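Side-chain contact in hypothetical protein yfcE (Escherichia coli, PDB 1SU1), which belongs to the calcineurin-like phosphoesterase superfamily and carries two zinc ions in its metal centre: residues A157-G161 / E162-F166. Sequence-based numbering, arbitrary orientation.
Sequences AEQRG and EIFHF
R160 and H165 meet across a two-residue beta hairpin, whose type II' turn from R160 to I163 joins strand 156-160, the outermost strand, within this chain, of a five-stranded mixed sheet, to strand 163-167. The hairpin exemplifies how paired strands sort side chains between two faces. On the face of E158, R160, I163 and H165, R160 CB sits over the centre of the imidazole, 3.8 Å from its centroid, a CH-pi contact. With CG of H165 anti to its carbonyl carbon (chi1 -71°), the ring lies beneath that methylene, while R160 NE makes a long salt bridge, 4.0 Å, to E158 OE2 on its own strand.

The other face belongs to A157, Q159, F164 and F166. Here Q159 CB approaches the F164 ring obliquely, 3.6 Å from CE1, and A157 CB meets the edge of F166 at CD1; both phenylalanines also pack on V146 and on the six-stranded sheet, F164 at V204 and F166 at L190 and V192. Reciprocal backbone hydrogen bonds pair E158 with H165, and R160 N donates to I163 O at 2.8 Å. G161 takes the turn's positive phi (79°). One water links R160 O, to which it donates (2.9 Å), with H165 NE2 (2.9 Å).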
loop_
_atom_site.group_PDB
_atom_site.type_symbol
_atom_site.label_atom_id
_atom_site.label_comp_id
_atom_site.label_asym_id
_atom_site.label_seq_id
_atom_site.Cartn_x
_atom_site.Cartn_y
_atom_site.Cartn_z
ATOM N N ALA A 157 16.242 -2.602 25.897
ATOM C CA ALA A 157 15.420 -3.414 26.789
ATOM C C ALA A 157 15.247 -2.560 28.032
ATOM O O ALA A 157 16.096 -2.565 28.925
ATOM C CB ALA A 157 16.123 -4.731 27.134
ATOM N N GLU A 158 14.158 -1.803 28.079
ATOM C CA GLU A 158 13.926 -0.923 29.210
ATOM C C GLU A 158 12.522 -0.344 29.218
ATOM O O GLU A 158 11.809 -0.380 28.218
ATOM C CB GLU A 158 14.925 0.235 29.171
ATOM C CG GLU A 158 14.742 1.150 27.973
ATOM C CD GLU A 158 15.739 2.296 27.941
ATOM O OE1 GLU A 158 15.965 2.923 28.998
ATOM O OE2 GLU A 158 16.291 2.579 26.854
ATOM N N GLN A 159 12.135 0.198 30.363
ATOM C CA GLN A 159 10.840 0.828 30.497
ATOM C C GLN A 159 11.056 2.292 30.153
ATOM O O GLN A 159 11.940 2.941 30.708
ATOM C CB GLN A 159 10.335 0.718 31.931
ATOM C CG GLN A 159 8.921 1.217 32.109
ATOM C CD GLN A 159 8.598 1.505 33.553
ATOM O OE1 GLN A 159 9.088 2.481 34.129
ATOM N NE2 GLN A 159 7.778 0.652 34.157
ATOM N N ARG A 160 10.272 2.798 29.213
ATOM C CA ARG A 160 10.367 4.197 28.806
ATOM C C ARG A 160 9.012 4.838 29.033
ATOM O O ARG A 160 8.098 4.677 28.226
ATOM C CB ARG A 160 10.756 4.303 27.335
ATOM C CG ARG A 160 12.250 4.356 27.097
ATOM C CD ARG A 160 12.635 5.650 26.378
ATOM N NE ARG A 160 14.083 5.800 26.241
ATOM C CZ ARG A 160 14.741 6.924 26.524
ATOM N NH1 ARG A 160 14.078 7.993 26.960
ATOM N NH2 ARG A 160 16.063 6.990 26.379
ATOM N N GLY A 161 8.886 5.556 30.144
ATOM C CA GLY A 161 7.620 6.181 30.466
ATOM C C GLY A 161 6.679 5.151 31.060
ATOM O O GLY A 161 6.962 4.575 32.111
ATOM N N GLU A 162 5.571 4.896 30.372
ATOM C CA GLU A 162 4.581 3.939 30.845
ATOM C C GLU A 162 4.579 2.615 30.084
ATOM O O GLU A 162 3.838 1.691 30.437
ATOM C CB GLU A 162 3.185 4.565 30.801
ATOM C CG GLU A 162 2.799 5.202 29.471
ATOM C CD GLU A 162 3.577 6.478 29.165
ATOM O OE1 GLU A 162 4.739 6.388 28.709
ATOM O OE2 GLU A 162 3.025 7.578 29.386
ATOM N N ILE A 163 5.394 2.519 29.039
ATOM C CA ILE A 163 5.470 1.280 28.276
ATOM C C ILE A 163 6.905 0.763 28.226
ATOM O O ILE A 163 7.840 1.446 28.646
ATOM C CB ILE A 163 4.961 1.455 26.819
ATOM C CG1 ILE A 163 5.782 2.527 26.101
ATOM C CG2 ILE A 163 3.474 1.803 26.824
ATOM C CD1 ILE A 163 5.658 2.478 24.587
ATOM N N PHE A 164 7.067 -0.446 27.703
ATOM C CA PHE A 164 8.378 -1.066 27.585
ATOM C C PHE A 164 8.838 -1.057 26.131
ATOM O O PHE A 164 8.043 -1.302 25.224
ATOM C CB PHE A 164 8.317 -2.522 28.064
ATOM C CG PHE A 164 8.021 -2.679 29.525
ATOM C CD1 PHE A 164 8.984 -2.371 30.484
ATOM C CD2 PHE A 164 6.779 -3.153 29.946
ATOM C CE1 PHE A 164 8.715 -2.533 31.849
ATOM C CE2 PHE A 164 6.495 -3.317 31.302
ATOM C CZ PHE A 164 7.468 -3.007 32.262
ATOM N N HIS A 165 10.115 -0.765 25.909
ATOM C CA HIS A 165 10.687 -0.791 24.563
ATOM C C HIS A 165 11.637 -1.994 24.505
ATOM O O HIS A 165 12.412 -2.228 25.448
ATOM C CB HIS A 165 11.493 0.478 24.259
ATOM C CG HIS A 165 10.660 1.706 24.071
ATOM N ND1 HIS A 165 11.140 2.833 23.437
ATOM C CD2 HIS A 165 9.399 2.005 24.462
ATOM C CE1 HIS A 165 10.212 3.772 23.448
ATOM N NE2 HIS A 165 9.146 3.295 24.065
ATOM N N PHE A 166 11.582 -2.748 23.410
ATOM C CA PHE A 166 12.454 -3.901 23.241
ATOM C C PHE A 166 12.908 -4.015 21.782
ATOM O O PHE A 166 12.072 -4.087 20.874
ATOM C CB PHE A 166 11.749 -5.193 23.671
ATOM C CG PHE A 166 12.604 -6.428 23.508
ATOM C CD1 PHE A 166 13.756 -6.610 24.282
ATOM C CD2 PHE A 166 12.275 -7.396 22.565
ATOM C CE1 PHE A 166 14.563 -7.742 24.113
ATOM C CE2 PHE A 166 13.075 -8.529 22.389
ATOM C CZ PHE A 166 14.222 -8.701 23.167
HETATM O O HOH W 1 7.937 5.503 25.429
#